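Local coordinates for protein putative dehydrogenase (Pseudomonas fluorescens, PDB 6UUG) that serves as the oxygenase MsuC of a two-component flavin-dependent methanesulfinate monooxygenase system in bacterial sulfur assimilation, at residues 69-74 against 131-136; 137-142 against 174-179; 192-197 against 232-237. One frame throughout, in Å; residues are numbered along the deposited sequence. Where two conformers were deposited one is given.

Contact 1 of 3, residues 69-74 against 131-136; sequences LLALSI and QTARQN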
ATOM      1  N   LEU A  69      13.883  38.137  -9.861  1.00 35.77           N
ATOM      2  CA  LEU A  69      13.367  37.255  -8.818  1.00 33.28           C
ATOM      3  C   LEU A  69      14.417  36.873  -7.776  1.00 34.34           C
ATOM      4  O   LEU A  69      14.050  36.294  -6.747  1.00 34.37           O
ATOM      5  CB  LEU A  69      12.755  35.994  -9.443  1.00 36.32           C
ATOM      6  CG  LEU A  69      11.548  36.202 -10.372  1.00 35.89           C
ATOM      7  CD1 LEU A  69      11.163  34.903 -11.105  1.00 35.95           C
ATOM      8  CD2 LEU A  69      10.341  36.758  -9.628  1.00 38.72           C
ATOM      9  N   LEU A  70      15.701  37.168  -7.994  1.00 33.52           N
ATOM     10  CA  LEU A  70      16.653  36.934  -6.908  1.00 33.78           C
ATOM     11  C   LEU A  70      16.432  37.877  -5.733  1.00 31.73           C
ATOM     12  O   LEU A  70      16.964  37.630  -4.644  1.00 32.13           O
ATOM     13  CB  LEU A  70      18.091  37.047  -7.406  1.00 32.68           C
ATOM     14  CG  LEU A  70      18.553  35.995  -8.415  1.00 33.07           C
ATOM     15  CD1 LEU A  70      20.034  36.180  -8.731  1.00 35.07           C
ATOM     16  CD2 LEU A  70      18.287  34.560  -7.915  1.00 32.90           C
ATOM     17  N   ALA A  71      15.640  38.931  -5.912  1.00 36.73           N
ATOM     18  CA  ALA A  71      15.286  39.840  -4.831  1.00 32.09           C
ATOM     19  C   ALA A  71      13.864  39.600  -4.328  1.00 33.11           C
ATOM     20  O   ALA A  71      13.310  40.445  -3.622  1.00 35.15           O
ATOM     21  CB  ALA A  71      15.451  41.297  -5.288  1.00 34.10           C
ATOM     22  N   LEU A  72      13.274  38.451  -4.672  1.00 33.65           N
ATOM     23  CA  LEU A  72      11.866  38.214  -4.359  1.00 34.17           C
ATOM     24  C   LEU A  72      11.603  38.281  -2.858  1.00 28.05           C
ATOM     25  O   LEU A  72      10.600  38.862  -2.417  1.00 31.40           O
ATOM     26  CB  LEU A  72      11.439  36.853  -4.922  1.00 34.00           C
ATOM     27  CG  LEU A  72       9.977  36.437  -4.748  1.00 32.18           C
ATOM     28  CD1 LEU A  72       9.072  37.493  -5.372  1.00 31.55           C
ATOM     29  CD2 LEU A  72       9.728  35.071  -5.419  1.00 30.84           C
ATOM     30  N   SER A  73      12.476  37.670  -2.054  1.00 28.58           N
ATOM     31  CA  SER A  73      12.276  37.588  -0.611  1.00 29.84           C
ATOM     32  C   SER A  73      12.773  38.819   0.143  1.00 32.81           C
ATOM     33  O   SER A  73      12.500  38.937   1.341  1.00 33.48           O
ATOM     34  CB  SER A  73      12.982  36.354  -0.043  1.00 29.76           C
ATOM     35  OG  SER A  73      14.376  36.469  -0.208  1.00 33.62           O
ATOM     36  N   ILE A  74      13.472  39.730  -0.525  1.00 33.01           N
ATOM     37  CA  ILE A  74      14.050  40.896   0.153  1.00 31.74           C
ATOM     38  C   ILE A  74      12.984  41.984   0.258  1.00 32.75           C
ATOM     39  O   ILE A  74      12.304  42.263  -0.739  1.00 33.30           O
ATOM     40  CB  ILE A  74      15.283  41.387  -0.608  1.00 34.56           C
ATOM     41  CG1 ILE A  74      16.386  40.316  -0.547  1.00 34.80           C
ATOM     42  CG2 ILE A  74      15.790  42.712  -0.046  1.00 32.93           C
ATOM     43  CD1 ILE A  74      17.493  40.508  -1.583  1.00 36.73           C
ATOM     44  N   GLN A 131      22.704  45.153  -1.396  1.00 36.15           N
ATOM     45  CA  GLN A 131      23.595  44.846  -2.516  1.00 37.30           C
ATOM     46  C   GLN A 131      23.051  43.712  -3.375  1.00 38.40           C
ATOM     47  O   GLN A 131      23.216  43.719  -4.602  1.00 39.06           O
ATOM     48  CB  GLN A 131      24.989  44.504  -2.007  1.00 43.38           C
ATOM     49  CG  GLN A 131      25.671  45.639  -1.265  1.00 44.77           C
ATOM     50  CD  GLN A 131      27.002  45.214  -0.682  1.00 55.11           C
ATOM     51  OE1 GLN A 131      28.059  45.490  -1.251  1.00 61.14           O
ATOM     52  NE2 GLN A 131      26.956  44.519   0.452  1.00 51.71           N
ATOM     53  N   THR A 132      22.409  42.721  -2.751  1.00 40.44           N
ATOM     54  CA  THR A 132      21.839  41.617  -3.517  1.00 34.64           C
ATOM     55  C   THR A 132      20.743  42.104  -4.454  1.00 37.17           C
ATOM     56  O   THR A 132      20.665  41.673  -5.610  1.00 40.91           O
ATOM     57  CB  THR A 132      21.296  40.550  -2.553  1.00 36.78           C
ATOM     58  OG1 THR A 132      22.382  40.001  -1.797  1.00 35.00           O
ATOM     59  CG2 THR A 132      20.593  39.438  -3.310  1.00 35.11           C
ATOM     60  N   ALA A 133      19.885  43.004  -3.968  1.00 34.78           N
ATOM     61  CA  ALA A 133      18.795  43.519  -4.792  1.00 38.06           C
ATOM     62  C   ALA A 133      19.317  44.428  -5.897  1.00 43.53           C
ATOM     63  O   ALA A 133      18.816  44.395  -7.028  1.00 44.80           O
ATOM     64  CB  ALA A 133      17.797  44.271  -3.911  1.00 38.36           C
ATOM     65  N   ARG A 134      20.335  45.234  -5.595  1.00 41.51           N
ATOM     66  CA  ARG A 134      20.848  46.174  -6.586  0.52 45.68           C
ATOM     67  C   ARG A 134      21.645  45.459  -7.674  1.00 43.81           C
ATOM     68  O   ARG A 134      21.550  45.813  -8.855  1.00 48.89           O
ATOM     69  CB  ARG A 134      21.701  47.237  -5.891  0.52 46.15           C
ATOM     70  CG  ARG A 134      22.464  48.171  -6.819  0.52 47.73           C
ATOM     71  CD  ARG A 134      23.195  49.236  -6.004  0.52 48.90           C
ATOM     72  NE  ARG A 134      23.852  48.655  -4.835  0.52 49.16           N
ATOM     73  CZ  ARG A 134      25.152  48.399  -4.755  0.52 52.08           C
ATOM     74  NH1 ARG A 134      25.953  48.686  -5.774  0.52 57.98           N
ATOM     75  NH2 ARG A 134      25.653  47.864  -3.654  0.52 49.35           N
ATOM     76  N   GLN A 135      22.419  44.439  -7.304  1.00 44.39           N
ATOM     77  CA  GLN A 135      23.333  43.789  -8.238  1.00 43.72           C
ATOM     78  C   GLN A 135      22.934  42.363  -8.624  1.00 45.15           C
ATOM     79  O   GLN A 135      23.700  41.696  -9.322  1.00 44.42           O
ATOM     80  CB  GLN A 135      24.746  43.785  -7.652  1.00 45.95           C
ATOM     81  CG  GLN A 135      25.181  45.132  -7.120  1.00 47.86           C
ATOM     82  CD  GLN A 135      26.532  45.082  -6.451  1.00 50.51           C
ATOM     83  OE1 GLN A 135      26.757  45.739  -5.432  1.00 61.54           O
ATOM     84  NE2 GLN A 135      27.447  44.302  -7.019  1.00 55.82           N
ATOM     85  N   ASN A 136      21.761  41.889  -8.202  1.00 43.32           N
ATOM     86  CA  ASN A 136      21.288  40.527  -8.491  1.00 42.78           C
ATOM     87  C   ASN A 136      22.354  39.471  -8.183  1.00 39.01           C
ATOM     88  O   ASN A 136      22.640  38.593  -8.997  1.00 40.35           O
ATOM     89  CB  ASN A 136      20.804  40.393  -9.936  1.00 42.04           C
ATOM     90  CG  ASN A 136      19.526  41.157 -10.192  1.00 46.64           C
ATOM     91  OD1 ASN A 136      18.460  40.798  -9.691  1.00 50.63           O
ATOM     92  ND2 ASN A 136      19.622  42.211 -10.983  1.00 49.37           N
TER
HETATM   93  O   HOH W   1      17.148  38.658 -10.002  1.00 38.06           O

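Contact 2 of 3, residues 137-142 against 174-179; sequences WFWGNA and SQMLIA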
ATOM      1  N   TRP A 137      22.939  39.566  -6.988  1.00 37.87           N
ATOM      2  CA  TRP A 137      23.848  38.535  -6.500  1.00 36.97           C
ATOM      3  C   TRP A 137      23.110  37.211  -6.321  1.00 40.37           C
ATOM      4  O   TRP A 137      22.023  37.174  -5.739  1.00 39.40           O
ATOM      5  CB  TRP A 137      24.442  38.941  -5.156  1.00 40.67           C
ATOM      6  CG  TRP A 137      25.472  40.026  -5.179  1.00 42.27           C
ATOM      7  CD1 TRP A 137      26.027  40.634  -6.273  1.00 43.91           C
ATOM      8  CD2 TRP A 137      26.072  40.628  -4.033  1.00 41.79           C
ATOM      9  NE1 TRP A 137      26.945  41.584  -5.866  1.00 43.00           N
ATOM     10  CE2 TRP A 137      26.986  41.597  -4.495  1.00 44.03           C
ATOM     11  CE3 TRP A 137      25.924  40.440  -2.653  1.00 41.08           C
ATOM     12  CZ2 TRP A 137      27.746  42.374  -3.624  1.00 47.70           C
ATOM     13  CZ3 TRP A 137      26.683  41.217  -1.790  1.00 49.78           C
ATOM     14  CH2 TRP A 137      27.581  42.167  -2.281  1.00 48.09           C
ATOM     15  N   PHE A 138      23.723  36.125  -6.793  1.00 35.86           N
ATOM     16  CA  PHE A 138      23.216  34.765  -6.617  1.00 36.07           C
ATOM     17  C   PHE A 138      23.962  34.151  -5.432  1.00 36.69           C
ATOM     18  O   PHE A 138      25.195  34.081  -5.444  1.00 39.01           O
ATOM     19  CB  PHE A 138      23.437  33.950  -7.899  1.00 36.98           C
ATOM     20  CG  PHE A 138      22.315  32.975  -8.247  1.00 36.75           C
ATOM     21  CD1 PHE A 138      21.820  32.083  -7.308  1.00 37.76           C
ATOM     22  CD2 PHE A 138      21.781  32.951  -9.525  1.00 41.30           C
ATOM     23  CE1 PHE A 138      20.801  31.179  -7.640  1.00 38.91           C
ATOM     24  CE2 PHE A 138      20.761  32.065  -9.875  1.00 41.70           C
ATOM     25  CZ  PHE A 138      20.269  31.171  -8.928  1.00 37.15           C
ATOM     26  N   TRP A 139      23.225  33.737  -4.401  1.00 34.70           N
ATOM     27  CA  TRP A 139      23.815  33.176  -3.185  1.00 32.94           C
ATOM     28  C   TRP A 139      23.809  31.652  -3.249  1.00 37.28           C
ATOM     29  O   TRP A 139      22.787  31.050  -3.589  1.00 37.27           O
ATOM     30  CB  TRP A 139      23.039  33.627  -1.943  1.00 29.59           C
ATOM     31  CG  TRP A 139      23.269  35.063  -1.549  1.00 31.51           C
ATOM     32  CD1 TRP A 139      22.942  36.170  -2.277  1.00 35.54           C
ATOM     33  CD2 TRP A 139      23.850  35.538  -0.327  1.00 32.09           C
ATOM     34  NE1 TRP A 139      23.289  37.309  -1.584  1.00 34.51           N
ATOM     35  CE2 TRP A 139      23.855  36.947  -0.389  1.00 37.11           C
ATOM     36  CE3 TRP A 139      24.386  34.908   0.807  1.00 35.09           C
ATOM     37  CZ2 TRP A 139      24.358  37.738   0.643  1.00 37.49           C
ATOM     38  CZ3 TRP A 139      24.886  35.695   1.835  1.00 35.27           C
ATOM     39  CH2 TRP A 139      24.873  37.097   1.744  1.00 39.48           C
ATOM     40  N   GLY A 140      24.941  31.035  -2.891  1.00 36.16           N
ATOM     41  CA  GLY A 140      25.091  29.597  -2.931  1.00 40.02           C
ATOM     42  C   GLY A 140      25.341  29.014  -1.545  1.00 33.46           C
ATOM     43  O   GLY A 140      25.535  29.735  -0.561  1.00 38.15           O
ATOM     44  N   ASN A 141      25.326  27.684  -1.483  1.00 37.91           N
ATOM     45  CA  ASN A 141      25.379  26.956  -0.221  1.00 36.78           C
ATOM     46  C   ASN A 141      26.721  26.260  -0.060  1.00 43.45           C
ATOM     47  O   ASN A 141      27.187  25.578  -0.978  1.00 46.54           O
ATOM     48  CB  ASN A 141      24.272  25.907  -0.138  1.00 39.85           C
ATOM     49  CG  ASN A 141      24.417  25.015   1.078  1.00 46.31           C
ATOM     50  OD1 ASN A 141      24.355  25.484   2.209  1.00 38.39           O
ATOM     51  ND2 ASN A 141      24.623  23.718   0.852  1.00 51.31           N
ATOM     52  N   ALA A 142      27.324  26.423   1.115  1.00 41.33           N
ATOM     53  CA  ALA A 142      28.495  25.665   1.538  1.00 48.33           C
ATOM     54  C   ALA A 142      28.376  25.318   3.012  1.00 48.01           C
ATOM     55  O   ALA A 142      29.379  25.252   3.729  1.00 48.83           O
ATOM     56  CB  ALA A 142      29.791  26.438   1.274  1.00 45.08           C
ATOM     57  N   SER A 174      28.154  31.541  -8.387  1.00 39.64           N
ATOM     58  CA  SER A 174      27.509  32.314  -7.338  1.00 39.98           C
ATOM     59  C   SER A 174      28.375  33.511  -6.974  1.00 44.56           C
ATOM     60  O   SER A 174      29.578  33.546  -7.250  1.00 43.23           O
ATOM     61  CB  SER A 174      27.229  31.460  -6.093  1.00 41.19           C
ATOM     62  OG  SER A 174      28.410  31.183  -5.355  1.00 45.11           O
ATOM     63  N   GLN A 175      27.733  34.507  -6.371  1.00 38.65           N
ATOM     64  CA  GLN A 175      28.425  35.699  -5.897  1.00 37.63           C
ATOM     65  C   GLN A 175      28.755  35.637  -4.417  1.00 44.72           C
ATOM     66  O   GLN A 175      29.802  36.148  -3.995  1.00 42.08           O
ATOM     67  CB  GLN A 175      27.579  36.948  -6.185  1.00 40.12           C
ATOM     68  CG  GLN A 175      27.631  37.435  -7.634  1.00 43.03           C
ATOM     69  CD  GLN A 175      27.129  36.414  -8.632  1.00 42.41           C
ATOM     70  OE1 GLN A 175      25.943  36.071  -8.652  1.00 41.04           O
ATOM     71  NE2 GLN A 175      28.034  35.920  -9.480  1.00 44.06           N
ATOM     72  N   MET A 176      27.897  35.012  -3.619  1.00 38.47           N
ATOM     73  CA  MET A 176      28.099  34.891  -2.187  1.00 36.63           C
ATOM     74  C   MET A 176      27.832  33.453  -1.776  1.00 40.18           C
ATOM     75  O   MET A 176      27.044  32.748  -2.417  1.00 39.11           O
ATOM     76  CB  MET A 176      27.182  35.842  -1.400  1.00 36.34           C
ATOM     77  CG  MET A 176      27.471  37.330  -1.595  1.00 39.61           C
ATOM     78  SD  MET A 176      29.021  37.846  -0.816  1.00 42.12           S
ATOM     79  CE  MET A 176      28.675  37.556   0.920  1.00 39.58           C
ATOM     80  N   LEU A 177      28.512  33.028  -0.707  1.00 37.66           N
ATOM     81  CA  LEU A 177      28.360  31.697  -0.130  1.00 37.05           C
ATOM     82  C   LEU A 177      28.093  31.808   1.359  1.00 40.04           C
ATOM     83  O   LEU A 177      28.626  32.685   2.044  1.00 43.59           O
ATOM     84  CB  LEU A 177      29.614  30.825  -0.305  1.00 41.29           C
ATOM     85  CG  LEU A 177      30.149  30.463  -1.672  1.00 47.79           C
ATOM     86  CD1 LEU A 177      31.443  29.699  -1.478  1.00 42.31           C
ATOM     87  CD2 LEU A 177      29.126  29.614  -2.404  1.00 50.93           C
ATOM     88  N   ILE A 178      27.268  30.901   1.859  1.00 36.36           N
ATOM     89  CA  ILE A 178      27.155  30.646   3.286  1.00 35.26           C
ATOM     90  C   ILE A 178      28.018  29.420   3.570  1.00 36.86           C
ATOM     91  O   ILE A 178      27.714  28.322   3.100  1.00 37.88           O
ATOM     92  CB  ILE A 178      25.702  30.407   3.710  1.00 36.85           C
ATOM     93  CG1 ILE A 178      24.817  31.610   3.348  1.00 39.43           C
ATOM     94  CG2 ILE A 178      25.639  30.083   5.189  1.00 42.31           C
ATOM     95  CD1 ILE A 178      24.886  32.738   4.341  1.00 39.10           C
ATOM     96  N   ALA A 179      29.091  29.594   4.338  1.00 38.79           N
ATOM     97  CA  ALA A 179      30.034  28.516   4.617  1.00 44.67           C
ATOM     98  C   ALA A 179      30.084  28.248   6.112  1.00 39.17           C
ATOM     99  O   ALA A 179      30.003  29.177   6.920  1.00 38.98           O
ATOM    100  CB  ALA A 179      31.444  28.862   4.105  1.00 41.45           C
TER

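Contact 3 of 3, residues 192-197 against 232-237; sequences IAAIPS and ELLLDP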
ATOM      1  N   ILE A 192      29.203  29.878  11.341  1.00 41.30           N
ATOM      2  CA  ILE A 192      28.660  30.170  10.017  1.00 41.66           C
ATOM      3  C   ILE A 192      29.132  31.553   9.580  1.00 37.35           C
ATOM      4  O   ILE A 192      29.128  32.494  10.377  1.00 39.05           O
ATOM      5  CB  ILE A 192      27.119  30.117  10.014  1.00 41.34           C
ATOM      6  CG1 ILE A 192      26.592  28.934  10.845  1.00 45.09           C
ATOM      7  CG2 ILE A 192      26.606  30.071   8.584  1.00 41.94           C
ATOM      8  CD1 ILE A 192      26.948  27.601  10.297  1.00 47.53           C
ATOM      9  N   ALA A 193      29.516  31.677   8.312  1.00 38.94           N
ATOM     10  CA  ALA A 193      29.948  32.958   7.762  1.00 39.27           C
ATOM     11  C   ALA A 193      29.362  33.147   6.368  1.00 41.53           C
ATOM     12  O   ALA A 193      29.092  32.178   5.661  1.00 42.46           O
ATOM     13  CB  ALA A 193      31.482  33.052   7.698  1.00 38.07           C
ATOM     14  N   ALA A 194      29.171  34.407   5.977  1.00 35.40           N
ATOM     15  CA  ALA A 194      28.791  34.771   4.616  1.00 39.32           C
ATOM     16  C   ALA A 194      29.990  35.428   3.941  1.00 38.78           C
ATOM     17  O   ALA A 194      30.462  36.469   4.403  1.00 39.60           O
ATOM     18  CB  ALA A 194      27.595  35.720   4.608  1.00 37.21           C
ATOM     19  N   ILE A 195      30.481  34.832   2.861  1.00 38.93           N
ATOM     20  CA  ILE A 195      31.717  35.318   2.245  1.00 40.70           C
ATOM     21  C   ILE A 195      31.595  35.259   0.731  1.00 43.10           C
ATOM     22  O   ILE A 195      30.808  34.472   0.182  1.00 43.78           O
ATOM     23  CB  ILE A 195      32.950  34.513   2.712  1.00 38.61           C
ATOM     24  CG1 ILE A 195      32.808  33.033   2.373  1.00 42.58           C
ATOM     25  CG2 ILE A 195      33.193  34.700   4.209  1.00 44.78           C
ATOM     26  CD1 ILE A 195      33.989  32.201   2.848  1.00 47.62           C
ATOM     27  N   PRO A 196      32.340  36.113   0.022  1.00 39.83           N
ATOM     28  CA  PRO A 196      32.283  36.102  -1.445  1.00 39.68           C
ATOM     29  C   PRO A 196      32.745  34.765  -1.998  1.00 40.08           C
ATOM     30  O   PRO A 196      33.708  34.170  -1.508  1.00 41.89           O
ATOM     31  CB  PRO A 196      33.235  37.235  -1.851  1.00 41.92           C
ATOM     32  CG  PRO A 196      33.330  38.102  -0.658  1.00 41.39           C
ATOM     33  CD  PRO A 196      33.206  37.192   0.529  1.00 40.80           C
ATOM     34  N   SER A 197      32.045  34.292  -3.037  1.00 40.75           N
ATOM     35  CA  SER A 197      32.334  32.963  -3.564  1.00 41.43           C
ATOM     36  C   SER A 197      33.670  32.906  -4.286  1.00 45.00           C
ATOM     37  O   SER A 197      34.236  31.819  -4.420  1.00 43.55           O
ATOM     38  CB  SER A 197      31.218  32.509  -4.504  1.00 47.28           C
ATOM     39  OG  SER A 197      29.954  32.824  -3.945  1.00 43.69           O
ATOM     40  N   GLU A 232      31.837  39.127   9.088  1.00 43.08           N
ATOM     41  CA  GLU A 232      31.203  38.168   8.200  1.00 42.97           C
ATOM     42  C   GLU A 232      30.634  36.965   8.940  1.00 42.87           C
ATOM     43  O   GLU A 232      29.960  36.139   8.317  1.00 41.65           O
ATOM     44  CB  GLU A 232      32.202  37.728   7.124  1.00 38.81           C
ATOM     45  CG  GLU A 232      32.625  38.910   6.242  1.00 41.42           C
ATOM     46  CD  GLU A 232      33.790  38.602   5.333  1.00 42.37           C
ATOM     47  OE1 GLU A 232      34.736  37.915   5.776  1.00 43.36           O
ATOM     48  OE2 GLU A 232      33.753  39.051   4.172  1.00 43.80           O
ATOM     49  N   LEU A 233      30.877  36.861  10.249  1.00 41.89           N
ATOM     50  CA  LEU A 233      30.384  35.742  11.041  1.00 45.47           C
ATOM     51  C   LEU A 233      28.949  35.994  11.473  1.00 41.29           C
ATOM     52  O   LEU A 233      28.603  37.092  11.911  1.00 42.05           O
ATOM     53  CB  LEU A 233      31.260  35.534  12.281  1.00 42.26           C
ATOM     54  CG  LEU A 233      32.743  35.265  12.016  1.00 46.65           C
ATOM     55  CD1 LEU A 233      33.524  35.231  13.326  1.00 49.51           C
ATOM     56  CD2 LEU A 233      32.909  33.970  11.259  1.00 44.23           C
ATOM     57  N   LEU A 234      28.117  34.956  11.374  1.00 40.88           N
ATOM     58  CA  LEU A 234      26.701  35.065  11.724  1.00 43.04           C
ATOM     59  C   LEU A 234      26.548  34.600  13.169  1.00 37.88           C
ATOM     60  O   LEU A 234      26.228  33.445  13.438  1.00 44.38           O
ATOM     61  CB  LEU A 234      25.843  34.251  10.759  1.00 35.34           C
ATOM     62  CG  LEU A 234      26.176  34.326   9.265  1.00 39.81           C
ATOM     63  CD1 LEU A 234      25.128  33.570   8.438  1.00 35.96           C
ATOM     64  CD2 LEU A 234      26.315  35.773   8.781  1.00 38.09           C
ATOM     65  N   LEU A 235      26.755  35.525  14.108  1.00 40.70           N
ATOM     66  CA  LEU A 235      26.866  35.184  15.522  1.00 46.02           C
ATOM     67  C   LEU A 235      25.759  35.746  16.397  1.00 48.60           C
ATOM     68  O   LEU A 235      25.484  35.177  17.454  1.00 50.55           O
ATOM     69  CB  LEU A 235      28.212  35.675  16.082  1.00 43.77           C
ATOM     70  CG  LEU A 235      29.452  34.945  15.569  1.00 47.57           C
ATOM     71  CD1 LEU A 235      30.714  35.679  15.992  1.00 50.57           C
ATOM     72  CD2 LEU A 235      29.464  33.515  16.084  1.00 51.63           C
ATOM     73  N   ASP A 236      25.122  36.844  16.002  1.00 48.58           N
ATOM     74  CA  ASP A 236      24.156  37.528  16.864  1.00 48.68           C
ATOM     75  C   ASP A 236      22.804  37.615  16.170  1.00 43.33           C
ATOM     76  O   ASP A 236      22.607  38.484  15.303  1.00 48.41           O
ATOM     77  CB  ASP A 236      24.670  38.922  17.219  1.00 52.10           C
ATOM     78  CG  ASP A 236      24.139  39.420  18.558  1.00 64.15           C
ATOM     79  OD1 ASP A 236      23.529  38.616  19.298  1.00 63.41           O
ATOM     80  OD2 ASP A 236      24.333  40.617  18.866  1.00 64.26           O
ATOM     81  N   PRO A 237      21.821  36.773  16.535  1.00 47.21           N
ATOM     82  CA  PRO A 237      21.829  35.782  17.620  1.00 48.22           C
ATOM     83  C   PRO A 237      22.427  34.418  17.267  1.00 48.15           C
ATOM     84  O   PRO A 237      22.490  33.553  18.139  1.00 49.66           O
ATOM     85  CB  PRO A 237      20.345  35.627  17.937  1.00 49.29           C
ATOM     86  CG  PRO A 237      19.689  35.794  16.599  1.00 45.67           C
ATOM     87  CD  PRO A 237      20.497  36.857  15.885  1.00 46.24           C
TER
HETATM   88  O   HOH W   2      27.738  31.058  13.471  1.00 46.58           O
HETATM   89  O   HOH W   3      31.259  38.830   3.065  1.00 46.39           O

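Contact 1 of 3, residues 69-74 against 131-136
Three apolar side chains of the loop 69-74, Leu70, Ala71 and Ile74, meet the last turn of helix 122-135. The methyl groups come first. Ala71 CB lies 4.0 Å from Ala133 CB, so the loop and the helix come close here with only small groups between them. Ile74 reaches the same turn with the end of its longer branch. Its CG1 stands opposite the carbonyl carbon (chi1 -65°), and CD1 extends to Thr132 CG2 at 3.7 Å. The same methyl lies 4.4 Å from Ala133 CB and so touches two successive helix residues.

Thr132 shows two different sides. Its chi1 of -64° sets OG1 beside the backbone N and leaves the CG2 methyl anti to it, facing Ile74. Its hydroxyl OG1 is hydrogen-bonded to Trp128 O one turn back in the helix and to Trp139 NE1. The polar end is therefore satisfied away from the loop.

Leu70 packs against the backbone where the helix ends. Its CD1 methyl is 3.6 Å from Asn136 O. Asn136 is the first residue to depart from the helix, with a positive phi of 49°.

A possible polar link runs through water. One water accepts from Leu70 N at 2.9 Å. It also lies 2.5 Å from Asn136 OD1, a distance too short to be sure of. Leu70 O turns to His109 NE2 of helix 100-119, which ties the loop to another helix.

Both segments lie in the N-terminal helical region of the acyl-CoA dehydrogenase family. The contact joins the loop after helix 58-67 to the C-terminal end of helix 122-135. Methyl contacts therefore carry most of it, direct polar bonds go to other parts of the fold, and the water, less certain at its Asn136 end, lies between.

Contact 2 of 3, residues 137-142 against 174-179
The Trp139 indole has Met176 over one face. Met176 CB sits 3.5 Å from the centroid of the six-membered ring, nearly on the ring normal, in a CH-pi contact. At the edge, near the ring plane, Ile178 CD1 comes to 3.9 Å from Trp139 CZ3. Trp137 O also lies in plane at the edge. The second indole, Trp137, is met obliquely: Met176 CG is 3.6 Å from Trp137 CE3, and Gln175 CG approaches CD1. Met176 thus bridges both indoles. Its chain bends at chi2 and chi3, and SD makes Met-aromatic contacts with the two rings, distant above the face of Trp139.

The backbones pair as parallel strands 139-142 and 176-179, with short axes 25° apart. In this acyl-CoA dehydrogenase-like fold, 139-142 is an outer strand and 176-183 the middle one of the three-stranded mixed sheet. Gly140 N bonds to Met176 O, Ile178 N to Gly140 O, and Ala142 N to Ile178 O. Trp139, Met176 and Ile178 share one face. Trp139 and Ile178 pack on helix 100-119, and Met176 reaches Trp128 of helix 122-135. Leu177 is on the other, where its CD2 lies 3.9 Å from Gly140 C.

Before the strands, Gln175 grips Phe138 twice. Its backbone N gives a 2.7 Å bond to Phe138 O, in the carbonyl plane. Its side-chain OE1 takes Phe138 N at 2.9 Å on a lone pair. Arg65 NH2 also bonds to Gln175 OE1.

Contact 3 of 3, residues 192-197 against 232-237
Glu232 runs its side chain along the backbone of strand 189-196. CB starts 3.5 Å from Ala194 O. CG stays near that oxygen, with chi1 at -63° keeping it beside its own backbone N. From there the chain is extended, and CD lies 4.1 Å from both Ala194 O and Ile195 CG2. The two carboxylate oxygens then part. OE1 lies 3.9 Å from Ile195 CG2 and accepts a hydrogen bond from Glu229 N. OE2 comes near Pro196 CD, forms a salt bridge to Arg199 NH2 and accepts from a water at 2.7 Å. That water also donates to Ala194 O.

The main chain of Glu232 takes part as well. Ala194 N bonds to Glu232 O at 3.0 Å, in the carbonyl plane. Leu234 N bonds to Ile192 O in an almost straight line (177°). These two bonds flank the single beta bridge of Ala193 with Leu233. A second water spans Ile192 N and Leu234 O.

The leucines fill in around this bridge. Leu234 CD1 meets Ile192 CG2 at 3.8 Å, and the same side chain packs on helix 100-119. Leu233 CD2 touches Ala193 CB.

The loop after strand 221-228 touches the outer strand 189-196 at one bridge, around Leu233, and then leaves it. Backbone bonds and waters set its course there. The carboxylate, with Arg199, Glu229 and water as partners, probably stays ionised.

How the contacts relate
The three contacts follow one another along the chain, each closing before the next opens. Contacts 1 and 2 have centres about 13 Å apart and touch through Thr132 with Trp139 and Gln131 with Trp137. A short loop joins helix 122-135 to strand 139-142. Contacts 2 and 3 are about 11 Å apart between centres. They share the mixed sheet, in which 176-183 is the middle strand between 139-142 and 189-196. Ser174 OG and Ser197 OG lie 2.7 Å apart where they meet. Contacts 1 and 3 do not touch; their centres are about 18 Å apart. Together they trace a path from the N-terminal helices, across the sheet, to the loop leading to helix 247-277.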